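Local coordinates for protein purine nucleoside phosphorylase (Caulobacter vibrioides, PDB 1XFJ) that probably catalyses the phosphorolysis of purine nucleosides such as inosine and S-methyl-5'-thioadenosine and the deamination of adenosine, as a member of the YfiH/LACC1 family, at residues P12-L17 / L118-E123; S155-T160 / G218-E223; G161-C166 / F209-L214. All blocks are in the same frame, centred on the assembly; numbering follows the deposited sequence.

Contact 1 (P12-L17 / L118-E123); sequences PLLSSL and LLVDPE
L14 and L17 lower their methyl ends onto one side of the strand that carries L118 and V120. From its CB, which points at the strand, L14 continues to a CG held anti to its own carbonyl carbon (chi1 -59°), and there the side chain forks. CD1 comes to 4.1 Å from L118 CB, where the two leucines cross at about a right angle. CD2 goes the other way along the strand and lies 3.5 Å from V120 CG1, the two side chains sliding past each other in opposite directions. L17 CD1 meets V120 CG1 tip to tip, also at 3.5 Å. The other branch of L17 rests loosely on the proline ring, CD2 to P122 CB at 4.3 Å. In V120, chi1 56° puts CG1 between the backbone N and the carbonyl carbon, the position from which it meets both leucines. Leucine and valine suit this mostly buried place because their methyls pack without polar atoms to satisfy. L17 N bonds to L14 O at 3.1 Å, just beyond the weakly bonded turn 12-15. At the strand's end D121 OD1 accepts from E123 N in an Asx turn. The turn 12-15 thus lies over strand 115-121 and the adjoining strand 160-163, where L14 also touches T160 and V162, while H22 of strand 20-25 packs against both L14 and L118.

Contact 2 (S155-T160 / G218-E223); sequences SPANIT and GVERRE
V219 lays its two methyls over the backbone and side chain of I159. CG1, anti to its own backbone N (chi1 -179°), sits 3.4 Å from I159 O, while CG2 meets I159 CG2 at 4.0 Å where the two beta-branched side chains cross obliquely. Valine and isoleucine fit this buried spot, being compact and apolar. Next along, T160 turns OG1 toward the aliphatic part of R221, 3.6 Å from its CB, and T160 CA lies 3.3 Å from R221 O in a CA-H...O contact. The arginine is extended from CG to NE; its methylenes pack on T160 OG1 and the guanidinium points off beyond the contact.

No direct hydrogen bond joins the two segments; a water does the bridging. It accepts from E220 N at 2.8 Å and donates to I159 O, also at 2.8 Å, and lies 3.0 Å from P156 O, again as donor. Because more acceptors surround it than it has protons, these donations probably compete. E220 OE2 lies 3.7 Å from A157 CB. G218 ends the preceding helix in a Schellman motif with positive phi, a conformation natural to glycine, and a CB here would also press on P156 CB. R222 NH1 bonds back to V219 O, on a lone pair in the carbonyl plane.

The contact lies at the end of the sheet where strand 160-163 is approached by 221-224, an edge strand. Helix 141-151 packs on I159 and V219 through V146, and helix 206-216 reaches V219 through L214.

Contact 3 (G161-C166 / F209-L214); sequences GVVGPC and FVLDRL
V163 projects from its strand toward the helix, and a single methyl, CG2, does all the touching. Its position anti to the carbonyl carbon, with CG1 anti to the backbone N (chi1 -175°), places it among three side chains. V210 presents CG1 to V163 CG2 at 3.7 Å, the two valines meeting at a slant. L211 leaves the helix flank turned neither to nor from the strand, yet its CD2 lies 3.9 Å from V163 CG2. L214, one turn on from V210, points at the strand and sets CD1 4.0 Å from V163 CG2.

That CD1 is shared: L214 CD1 also stands 4.0 Å from G161 O, so L214 spans V163 and the backbone of G161. Glycine suits position 161 because a CB would point at the helix and fall too close to L214 CD2. Valine is short and branched at CB, and the leucines' longer side chains carry their methyls to it. The side chains that meet are all apolar, with G161 O the one polar atom touched, and no hydrogen bond crosses.

Away from the strand, R213 and D212 form a salt bridge, NH2 to OD2 at 2.9 Å. D212 OD2 is met on its syn side but 28° from the carboxylate plane, while lying close to the guanidinium plane. D212 OD1 is paired with R191.

Strand 161-163 and helix segment 209-214 run nearly antiparallel, at 169°, with axes 9.1 Å apart. Strand 160-163, helix 206-216 and the parallel neighbouring strand 221-224 form a right-handed beta-alpha-beta crossover, its connection long and holding further elements before the helix. Such helix-on-sheet layering fits the alpha-beta-beta-alpha architecture of this protein.

How the contacts relate
From the N terminus, the turn 12-17 comes first and meets strand 115-121 about a hundred residues later, so contact 1 closes the longest loop. Contact 2 opens only after this, at 155-160, and ends at 218-223; contact 3 lies wholly within that span, joining the strand that continues from T160 to helix 206-216 just ahead of G218. None of the loops cross. The three contacts converge on neighbouring strands 115-121, 160-163 and 221-224 of one mixed sheet: backbone bonds link V120 with T160, L118 with V162, R221 with G161 and E223 with V163. Contact 1 adds the N-terminal turn, contact 3 the helix.

Contact 1 (P12-L17 / L118-E123)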
ATOM      1  N   PRO A  12       4.006  -4.892 -14.618  1.00  6.48           N
ATOM      2  CA  PRO A  12       3.768  -5.784 -15.756  1.00  6.94           C
ATOM      3  C   PRO A  12       2.972  -7.015 -15.328  1.00  6.66           C
ATOM      4  O   PRO A  12       2.265  -7.621 -16.132  1.00  8.68           O
ATOM      5  CB  PRO A  12       5.182  -6.138 -16.213  1.00  6.91           C
ATOM      6  CG  PRO A  12       5.942  -4.896 -15.912  1.00  9.76           C
ATOM      7  CD  PRO A  12       5.429  -4.520 -14.534  1.00  7.72           C
ATOM      8  N   LEU A  13       3.083  -7.375 -14.051  1.00  6.81           N
ATOM      9  CA  LEU A  13       2.378  -8.537 -13.523  1.00  7.07           C
ATOM     10  C   LEU A  13       0.878  -8.343 -13.385  1.00  8.03           C
ATOM     11  O   LEU A  13       0.139  -9.315 -13.232  1.00  9.27           O
ATOM     12  CB  LEU A  13       2.953  -8.943 -12.166  1.00  9.46           C
ATOM     13  CG  LEU A  13       4.233  -9.778 -12.197  1.00 11.79           C
ATOM     14  CD1 LEU A  13       5.285  -9.054 -12.999  1.00 14.30           C
ATOM     15  CD2 LEU A  13       4.711 -10.054 -10.782  1.00 10.68           C
ATOM     16  N   LEU A  14       0.424  -7.095 -13.442  1.00  5.86           N
ATOM     17  CA  LEU A  14      -1.002  -6.812 -13.303  1.00  6.70           C
ATOM     18  C   LEU A  14      -1.609  -6.134 -14.528  1.00  6.82           C
ATOM     19  O   LEU A  14      -2.798  -6.285 -14.798  1.00  7.80           O
ATOM     20  CB  LEU A  14      -1.240  -5.925 -12.077  1.00  5.03           C
ATOM     21  CG  LEU A  14      -0.791  -6.474 -10.719  1.00  4.22           C
ATOM     22  CD1 LEU A  14      -0.897  -5.386  -9.654  1.00  6.77           C
ATOM     23  CD2 LEU A  14      -1.643  -7.674 -10.345  1.00  5.32           C
ATOM     24  N   SER A  15      -0.786  -5.391 -15.261  1.00  7.86           N
ATOM     25  CA  SER A  15      -1.245  -4.651 -16.436  1.00  9.59           C
ATOM     26  C   SER A  15      -1.809  -5.506 -17.568  1.00 11.18           C
ATOM     27  O   SER A  15      -2.588  -5.018 -18.386  1.00 12.24           O
ATOM     28  CB  SER A  15      -0.107  -3.786 -16.976  1.00 10.54           C
ATOM     29  OG  SER A  15       0.984  -4.591 -17.379  1.00 17.60           O
ATOM     30  N   SER A  16      -1.423  -6.775 -17.616  1.00 10.78           N
ATOM     31  CA  SER A  16      -1.897  -7.672 -18.665  1.00 13.75           C
ATOM     32  C   SER A  16      -3.247  -8.321 -18.350  1.00 12.85           C
ATOM     33  O   SER A  16      -3.851  -8.953 -19.217  1.00 12.21           O
ATOM     34  CB  SER A  16      -0.858  -8.766 -18.917  1.00 15.57           C
ATOM     35  OG  SER A  16      -0.587  -9.486 -17.726  1.00 19.99           O
ATOM     36  N   LEU A  17      -3.720  -8.156 -17.117  1.00  9.08           N
ATOM     37  CA  LEU A  17      -4.987  -8.745 -16.689  1.00  9.19           C
ATOM     38  C   LEU A  17      -6.222  -7.982 -17.178  1.00  8.94           C
ATOM     39  O   LEU A  17      -6.501  -6.870 -16.732  1.00 10.30           O
ATOM     40  CB  LEU A  17      -5.019  -8.836 -15.163  1.00  7.66           C
ATOM     41  CG  LEU A  17      -3.787  -9.481 -14.525  1.00  7.52           C
ATOM     42  CD1 LEU A  17      -3.897  -9.406 -13.008  1.00  6.64           C
ATOM     43  CD2 LEU A  17      -3.665 -10.920 -14.992  1.00  7.45           C
ATOM     44  N   LEU A 118      -0.960  -4.845  -3.876  1.00  4.74           N
ATOM     45  CA  LEU A 118      -2.141  -5.101  -4.687  1.00  3.87           C
ATOM     46  C   LEU A 118      -2.106  -6.575  -5.065  1.00  4.51           C
ATOM     47  O   LEU A 118      -1.093  -7.072  -5.566  1.00  3.05           O
ATOM     48  CB  LEU A 118      -2.124  -4.225  -5.939  1.00  3.83           C
ATOM     49  CG  LEU A 118      -2.096  -2.717  -5.671  1.00  4.12           C
ATOM     50  CD1 LEU A 118      -2.094  -1.958  -6.995  1.00  5.54           C
ATOM     51  CD2 LEU A 118      -3.300  -2.321  -4.829  1.00  3.95           C
ATOM     52  N   LEU A 119      -3.208  -7.273  -4.809  1.00  3.07           N
ATOM     53  CA  LEU A 119      -3.291  -8.696  -5.104  1.00  3.37           C
ATOM     54  C   LEU A 119      -4.517  -9.019  -5.934  1.00  3.04           C
ATOM     55  O   LEU A 119      -5.509  -8.292  -5.905  1.00  3.32           O
ATOM     56  CB  LEU A 119      -3.362  -9.512  -3.812  1.00  4.47           C
ATOM     57  CG  LEU A 119      -2.283  -9.293  -2.757  1.00  5.35           C
ATOM     58  CD1 LEU A 119      -2.723  -8.189  -1.812  1.00  5.31           C
ATOM     59  CD2 LEU A 119      -2.067 -10.587  -1.978  1.00  6.10           C
ATOM     60  N   VAL A 120      -4.456 -10.134  -6.650  1.00  4.22           N
ATOM     61  CA  VAL A 120      -5.572 -10.544  -7.481  1.00  3.94           C
ATOM     62  C   VAL A 120      -5.511 -12.016  -7.856  1.00  3.80           C
ATOM     63  O   VAL A 120      -4.433 -12.567  -8.063  1.00  3.13           O
ATOM     64  CB  VAL A 120      -5.612  -9.718  -8.794  1.00  4.19           C
ATOM     65  CG1 VAL A 120      -4.291  -9.841  -9.522  1.00  7.46           C
ATOM     66  CG2 VAL A 120      -6.747 -10.200  -9.693  1.00  4.59           C
ATOM     67  N   ASP A 121      -6.677 -12.649  -7.905  1.00  3.12           N
ATOM     68  CA  ASP A 121      -6.780 -14.033  -8.348  1.00  3.39           C
ATOM     69  C   ASP A 121      -7.589 -13.837  -9.628  1.00  4.42           C
ATOM     70  O   ASP A 121      -8.798 -13.620  -9.571  1.00  4.25           O
ATOM     71  CB  ASP A 121      -7.576 -14.894  -7.371  1.00  3.16           C
ATOM     72  CG  ASP A 121      -7.742 -16.318  -7.867  1.00  5.27           C
ATOM     73  OD1 ASP A 121      -7.773 -16.507  -9.102  1.00  7.57           O
ATOM     74  OD2 ASP A 121      -7.855 -17.244  -7.037  1.00  5.07           O
ATOM     75  N   PRO A 122      -6.926 -13.894 -10.794  1.00  6.09           N
ATOM     76  CA  PRO A 122      -7.583 -13.710 -12.093  1.00  8.39           C
ATOM     77  C   PRO A 122      -8.626 -14.750 -12.503  1.00 10.35           C
ATOM     78  O   PRO A 122      -9.382 -14.527 -13.450  1.00  9.70           O
ATOM     79  CB  PRO A 122      -6.404 -13.636 -13.060  1.00  8.49           C
ATOM     80  CG  PRO A 122      -5.414 -14.553 -12.441  1.00  9.28           C
ATOM     81  CD  PRO A 122      -5.490 -14.177 -10.972  1.00  7.83           C
ATOM     82  N   GLU A 123      -8.670 -15.878 -11.803  1.00 10.41           N
ATOM     83  CA  GLU A 123      -9.647 -16.917 -12.123  1.00 10.60           C
ATOM     84  C   GLU A 123     -10.900 -16.763 -11.275  1.00 10.52           C
ATOM     85  O   GLU A 123     -12.022 -16.801 -11.789  1.00  9.79           O
ATOM     86  CB  GLU A 123      -9.041 -18.308 -11.912  1.00 12.80           C
ATOM     87  CG  GLU A 123     -10.028 -19.463 -12.098  1.00 16.36           C
ATOM     88  CD  GLU A 123     -10.814 -19.364 -13.397  1.00 19.76           C
ATOM     89  OE1 GLU A 123     -10.206 -19.047 -14.439  1.00 19.89           O
ATOM     90  OE2 GLU A 123     -12.038 -19.613 -13.376  1.00 22.48           O
TER

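Contact 2 (S155-T160 / G218-E223)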
ATOM      1  N   SER A 155      -7.658 -18.752  -4.545  1.00  4.77           N
ATOM      2  CA  SER A 155      -6.726 -19.849  -4.313  1.00  6.34           C
ATOM      3  C   SER A 155      -5.333 -19.246  -4.211  1.00  5.84           C
ATOM      4  O   SER A 155      -4.867 -18.601  -5.150  1.00  4.76           O
ATOM      5  CB  SER A 155      -6.755 -20.846  -5.475  1.00  6.49           C
ATOM      6  OG  SER A 155      -5.690 -21.775  -5.352  1.00  9.66           O
ATOM      7  N   PRO A 156      -4.647 -19.450  -3.075  1.00  5.55           N
ATOM      8  CA  PRO A 156      -3.300 -18.897  -2.908  1.00  5.68           C
ATOM      9  C   PRO A 156      -2.409 -19.096  -4.134  1.00  6.74           C
ATOM     10  O   PRO A 156      -1.834 -18.147  -4.660  1.00  6.05           O
ATOM     11  CB  PRO A 156      -2.771 -19.649  -1.688  1.00  6.21           C
ATOM     12  CG  PRO A 156      -4.005 -19.839  -0.864  1.00  6.62           C
ATOM     13  CD  PRO A 156      -5.033 -20.257  -1.902  1.00  5.55           C
ATOM     14  N   ALA A 157      -2.311 -20.339  -4.590  1.00  6.07           N
ATOM     15  CA  ALA A 157      -1.467 -20.677  -5.733  1.00  7.55           C
ATOM     16  C   ALA A 157      -1.834 -19.996  -7.051  1.00  8.31           C
ATOM     17  O   ALA A 157      -1.131 -20.162  -8.048  1.00 10.69           O
ATOM     18  CB  ALA A 157      -1.443 -22.193  -5.926  1.00  6.56           C
ATOM     19  N   ASN A 158      -2.922 -19.235  -7.071  1.00  6.16           N
ATOM     20  CA  ASN A 158      -3.315 -18.555  -8.299  1.00  8.23           C
ATOM     21  C   ASN A 158      -3.327 -17.040  -8.123  1.00  7.65           C
ATOM     22  O   ASN A 158      -3.772 -16.307  -9.005  1.00  8.58           O
ATOM     23  CB  ASN A 158      -4.699 -19.023  -8.749  1.00  8.15           C
ATOM     24  CG  ASN A 158      -4.876 -18.934 -10.251  1.00 13.26           C
ATOM     25  OD1 ASN A 158      -4.189 -19.625 -11.006  1.00 13.57           O
ATOM     26  ND2 ASN A 158      -5.790 -18.078 -10.694  1.00 12.02           N
ATOM     27  N   ILE A 159      -2.827 -16.573  -6.984  1.00  5.37           N
ATOM     28  CA  ILE A 159      -2.799 -15.145  -6.696  1.00  5.34           C
ATOM     29  C   ILE A 159      -1.515 -14.452  -7.135  1.00  6.89           C
ATOM     30  O   ILE A 159      -0.424 -15.008  -7.019  1.00  7.48           O
ATOM     31  CB  ILE A 159      -2.990 -14.886  -5.174  1.00  5.36           C
ATOM     32  CG1 ILE A 159      -4.412 -15.251  -4.755  1.00  5.17           C
ATOM     33  CG2 ILE A 159      -2.688 -13.422  -4.843  1.00  8.67           C
ATOM     34  CD1 ILE A 159      -4.624 -15.254  -3.248  1.00  5.23           C
ATOM     35  N   THR A 160      -1.661 -13.240  -7.663  1.00  7.12           N
ATOM     36  CA  THR A 160      -0.515 -12.430  -8.061  1.00  5.48           C
ATOM     37  C   THR A 160      -0.505 -11.270  -7.066  1.00  4.64           C
ATOM     38  O   THR A 160      -1.551 -10.677  -6.781  1.00  4.98           O
ATOM     39  CB  THR A 160      -0.661 -11.875  -9.500  1.00  5.74           C
ATOM     40  OG1 THR A 160      -0.545 -12.949 -10.441  1.00  4.96           O
ATOM     41  CG2 THR A 160       0.424 -10.843  -9.797  1.00  4.01           C
ATOM     42  N   GLY A 218       1.869 -18.240   0.122  1.00  4.55           N
ATOM     43  CA  GLY A 218       1.531 -19.023  -1.054  1.00  6.28           C
ATOM     44  C   GLY A 218       1.437 -18.251  -2.358  1.00  6.06           C
ATOM     45  O   GLY A 218       1.065 -18.816  -3.388  1.00  6.53           O
ATOM     46  N   VAL A 219       1.771 -16.965  -2.327  1.00  6.22           N
ATOM     47  CA  VAL A 219       1.721 -16.131  -3.529  1.00  5.60           C
ATOM     48  C   VAL A 219       3.010 -16.335  -4.314  1.00  6.37           C
ATOM     49  O   VAL A 219       4.071 -15.830  -3.937  1.00  5.75           O
ATOM     50  CB  VAL A 219       1.552 -14.641  -3.158  1.00  5.25           C
ATOM     51  CG1 VAL A 219       1.476 -13.789  -4.418  1.00  5.33           C
ATOM     52  CG2 VAL A 219       0.292 -14.465  -2.322  1.00  6.77           C
ATOM     53  N   GLU A 220       2.901 -17.072  -5.417  1.00  6.77           N
ATOM     54  CA  GLU A 220       4.048 -17.415  -6.249  1.00  9.29           C
ATOM     55  C   GLU A 220       4.442 -16.403  -7.321  1.00  8.22           C
ATOM     56  O   GLU A 220       5.577 -16.416  -7.797  1.00  8.81           O
ATOM     57  CB  GLU A 220       3.802 -18.782  -6.893  1.00 12.69           C
ATOM     58  CG  GLU A 220       3.512 -19.883  -5.876  1.00 17.28           C
ATOM     59  CD  GLU A 220       3.298 -21.241  -6.515  1.00 20.89           C
ATOM     60  OE1 GLU A 220       4.211 -21.711  -7.228  1.00 23.34           O
ATOM     61  OE2 GLU A 220       2.222 -21.842  -6.301  1.00 21.85           O
ATOM     62  N   ARG A 221       3.507 -15.541  -7.707  1.00  6.84           N
ATOM     63  CA  ARG A 221       3.769 -14.516  -8.718  1.00  7.72           C
ATOM     64  C   ARG A 221       3.802 -13.184  -7.991  1.00  5.63           C
ATOM     65  O   ARG A 221       2.766 -12.665  -7.587  1.00  5.47           O
ATOM     66  CB  ARG A 221       2.661 -14.525  -9.768  1.00 10.22           C
ATOM     67  CG  ARG A 221       2.588 -15.829 -10.534  1.00 14.38           C
ATOM     68  CD  ARG A 221       1.308 -15.944 -11.345  1.00 17.55           C
ATOM     69  NE  ARG A 221       1.323 -17.151 -12.164  1.00 22.22           N
ATOM     70  CZ  ARG A 221       2.061 -17.297 -13.261  1.00 23.26           C
ATOM     71  NH1 ARG A 221       2.837 -16.307 -13.676  1.00 25.04           N
ATOM     72  NH2 ARG A 221       2.034 -18.438 -13.932  1.00 24.40           N
ATOM     73  N   ARG A 222       4.997 -12.626  -7.842  1.00  6.13           N
ATOM     74  CA  ARG A 222       5.148 -11.385  -7.102  1.00  5.90           C
ATOM     75  C   ARG A 222       6.323 -10.541  -7.570  1.00  6.33           C
ATOM     76  O   ARG A 222       7.200 -11.014  -8.296  1.00  7.52           O
ATOM     77  CB  ARG A 222       5.346 -11.724  -5.627  1.00  8.30           C
ATOM     78  CG  ARG A 222       6.483 -12.713  -5.413  1.00  9.13           C
ATOM     79  CD  ARG A 222       6.609 -13.185  -3.974  1.00 10.10           C
ATOM     80  NE  ARG A 222       7.826 -13.973  -3.782  1.00  9.15           N
ATOM     81  CZ  ARG A 222       7.927 -15.281  -4.004  1.00 10.53           C
ATOM     82  NH1 ARG A 222       6.879 -15.980  -4.424  1.00  6.96           N
ATOM     83  NH2 ARG A 222       9.092 -15.890  -3.821  1.00 11.35           N
ATOM     84  N   GLU A 223       6.330  -9.287  -7.134  1.00  6.81           N
ATOM     85  CA  GLU A 223       7.411  -8.368  -7.460  1.00  7.98           C
ATOM     86  C   GLU A 223       7.220  -7.035  -6.754  1.00  6.78           C
ATOM     87  O   GLU A 223       6.130  -6.720  -6.273  1.00  5.30           O
ATOM     88  CB  GLU A 223       7.480  -8.106  -8.965  1.00 11.37           C
ATOM     89  CG  GLU A 223       6.410  -7.151  -9.464  1.00 13.87           C
ATOM     90  CD  GLU A 223       6.871  -6.300 -10.634  1.00 16.30           C
ATOM     91  OE1 GLU A 223       6.091  -5.428 -11.073  1.00 13.52           O
ATOM     92  OE2 GLU A 223       8.008  -6.496 -11.112  1.00 19.43           O
TER
HETATM   93  O   HOH W   1       0.407 -17.679  -6.531  1.00 13.46           O

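Contact 3 (G161-C166 / F209-L214)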
ATOM      1  N   GLY A 161       0.669 -10.969  -6.520  1.00  3.95           N
ATOM      2  CA  GLY A 161       0.783  -9.890  -5.554  1.00  4.64           C
ATOM      3  C   GLY A 161       1.953  -8.985  -5.876  1.00  3.18           C
ATOM      4  O   GLY A 161       3.069  -9.455  -6.100  1.00  4.27           O
ATOM      5  N   VAL A 162       1.701  -7.682  -5.896  1.00  3.08           N
ATOM      6  CA  VAL A 162       2.741  -6.716  -6.214  1.00  3.08           C
ATOM      7  C   VAL A 162       2.900  -5.656  -5.138  1.00  3.83           C
ATOM      8  O   VAL A 162       1.916  -5.083  -4.665  1.00  3.65           O
ATOM      9  CB  VAL A 162       2.439  -6.004  -7.549  1.00  3.05           C
ATOM     10  CG1 VAL A 162       3.503  -4.953  -7.837  1.00  3.13           C
ATOM     11  CG2 VAL A 162       2.370  -7.025  -8.671  1.00  3.42           C
ATOM     12  N   VAL A 163       4.147  -5.402  -4.759  1.00  3.27           N
ATOM     13  CA  VAL A 163       4.456  -4.393  -3.754  1.00  3.08           C
ATOM     14  C   VAL A 163       4.721  -3.090  -4.501  1.00  3.88           C
ATOM     15  O   VAL A 163       5.485  -3.068  -5.461  1.00  3.37           O
ATOM     16  CB  VAL A 163       5.706  -4.794  -2.943  1.00  3.13           C
ATOM     17  CG1 VAL A 163       5.952  -3.790  -1.825  1.00  3.65           C
ATOM     18  CG2 VAL A 163       5.514  -6.193  -2.369  1.00  3.04           C
ATOM     19  N   GLY A 164       4.093  -2.002  -4.062  1.00  3.96           N
ATOM     20  CA  GLY A 164       4.278  -0.735  -4.743  1.00  3.17           C
ATOM     21  C   GLY A 164       5.378   0.143  -4.185  1.00  3.59           C
ATOM     22  O   GLY A 164       6.250  -0.329  -3.449  1.00  3.12           O
ATOM     23  N   PRO A 165       5.369   1.438  -4.533  1.00  3.50           N
ATOM     24  CA  PRO A 165       6.387   2.370  -4.045  1.00  3.13           C
ATOM     25  C   PRO A 165       6.356   2.382  -2.522  1.00  3.65           C
ATOM     26  O   PRO A 165       5.287   2.360  -1.917  1.00  5.21           O
ATOM     27  CB  PRO A 165       5.946   3.710  -4.636  1.00  3.99           C
ATOM     28  CG  PRO A 165       5.196   3.315  -5.881  1.00  3.08           C
ATOM     29  CD  PRO A 165       4.396   2.127  -5.399  1.00  3.02           C
ATOM     30  N   CYS A 166       7.530   2.399  -1.905  1.00  3.60           N
ATOM     31  CA  CYS A 166       7.631   2.419  -0.452  1.00  4.12           C
ATOM     32  C   CYS A 166       9.041   2.861  -0.101  1.00  4.24           C
ATOM     33  O   CYS A 166       9.845   3.117  -0.993  1.00  3.08           O
ATOM     34  CB  CYS A 166       7.341   1.027   0.128  1.00  4.80           C
ATOM     35  SG  CYS A 166       8.520  -0.270  -0.335  1.00  4.96           S
ATOM     36  N   PHE A 209      11.080  -7.865   2.636  1.00  3.03           N
ATOM     37  CA  PHE A 209      10.403  -8.575   3.714  1.00  3.04           C
ATOM     38  C   PHE A 209       8.956  -8.855   3.321  1.00  4.35           C
ATOM     39  O   PHE A 209       8.433  -9.936   3.577  1.00  4.72           O
ATOM     40  CB  PHE A 209      10.417  -7.764   5.007  1.00  3.05           C
ATOM     41  CG  PHE A 209       9.732  -8.459   6.148  1.00  3.14           C
ATOM     42  CD1 PHE A 209      10.306  -9.580   6.739  1.00  4.72           C
ATOM     43  CD2 PHE A 209       8.491  -8.025   6.601  1.00  4.31           C
ATOM     44  CE1 PHE A 209       9.654 -10.263   7.764  1.00  4.26           C
ATOM     45  CE2 PHE A 209       7.828  -8.701   7.626  1.00  4.14           C
ATOM     46  CZ  PHE A 209       8.410  -9.822   8.207  1.00  4.73           C
ATOM     47  N   VAL A 210       8.310  -7.870   2.705  1.00  4.26           N
ATOM     48  CA  VAL A 210       6.926  -8.031   2.275  1.00  3.92           C
ATOM     49  C   VAL A 210       6.822  -9.101   1.184  1.00  5.47           C
ATOM     50  O   VAL A 210       5.854  -9.863   1.148  1.00  3.02           O
ATOM     51  CB  VAL A 210       6.355  -6.699   1.756  1.00  3.37           C
ATOM     52  CG1 VAL A 210       4.948  -6.900   1.218  1.00  4.44           C
ATOM     53  CG2 VAL A 210       6.341  -5.676   2.888  1.00  5.06           C
ATOM     54  N   LEU A 211       7.813  -9.157   0.296  1.00  4.44           N
ATOM     55  CA  LEU A 211       7.805 -10.170  -0.760  1.00  5.49           C
ATOM     56  C   LEU A 211       7.926 -11.545  -0.110  1.00  5.61           C
ATOM     57  O   LEU A 211       7.341 -12.520  -0.584  1.00  4.87           O
ATOM     58  CB  LEU A 211       8.956  -9.940  -1.745  1.00  3.12           C
ATOM     59  CG  LEU A 211       8.751  -8.790  -2.741  1.00  4.77           C
ATOM     60  CD1 LEU A 211      10.049  -8.509  -3.486  1.00  4.53           C
ATOM     61  CD2 LEU A 211       7.636  -9.147  -3.721  1.00  4.56           C
ATOM     62  N   ASP A 212       8.676 -11.612   0.989  1.00  4.49           N
ATOM     63  CA  ASP A 212       8.849 -12.865   1.719  1.00  6.49           C
ATOM     64  C   ASP A 212       7.512 -13.276   2.340  1.00  6.24           C
ATOM     65  O   ASP A 212       7.174 -14.460   2.379  1.00  7.51           O
ATOM     66  CB  ASP A 212       9.897 -12.705   2.826  1.00  7.67           C
ATOM     67  CG  ASP A 212       9.969 -13.918   3.745  1.00  9.97           C
ATOM     68  OD1 ASP A 212      10.487 -14.969   3.316  1.00 11.40           O
ATOM     69  OD2 ASP A 212       9.499 -13.818   4.897  1.00 12.42           O
ATOM     70  N   ARG A 213       6.756 -12.297   2.829  1.00  4.86           N
ATOM     71  CA  ARG A 213       5.460 -12.581   3.435  1.00  5.28           C
ATOM     72  C   ARG A 213       4.502 -13.117   2.372  1.00  4.73           C
ATOM     73  O   ARG A 213       3.728 -14.041   2.630  1.00  5.35           O
ATOM     74  CB  ARG A 213       4.872 -11.322   4.083  1.00  5.13           C
ATOM     75  CG  ARG A 213       5.645 -10.799   5.294  1.00  4.46           C
ATOM     76  CD  ARG A 213       5.650 -11.794   6.448  1.00  7.58           C
ATOM     77  NE  ARG A 213       6.606 -12.883   6.251  1.00  9.37           N
ATOM     78  CZ  ARG A 213       6.697 -13.945   7.046  1.00 12.48           C
ATOM     79  NH1 ARG A 213       5.887 -14.065   8.091  1.00 13.25           N
ATOM     80  NH2 ARG A 213       7.601 -14.886   6.803  1.00 14.35           N
ATOM     81  N   LEU A 214       4.559 -12.534   1.179  1.00  5.09           N
ATOM     82  CA  LEU A 214       3.711 -12.977   0.079  1.00  4.43           C
ATOM     83  C   LEU A 214       4.051 -14.427  -0.253  1.00  5.40           C
ATOM     84  O   LEU A 214       3.164 -15.270  -0.395  1.00  3.49           O
ATOM     85  CB  LEU A 214       3.940 -12.095  -1.149  1.00  3.73           C
ATOM     86  CG  LEU A 214       3.258 -10.728  -1.083  1.00  3.01           C
ATOM     87  CD1 LEU A 214       3.829  -9.794  -2.140  1.00  3.03           C
ATOM     88  CD2 LEU A 214       1.757 -10.928  -1.279  1.00  4.81           C
TER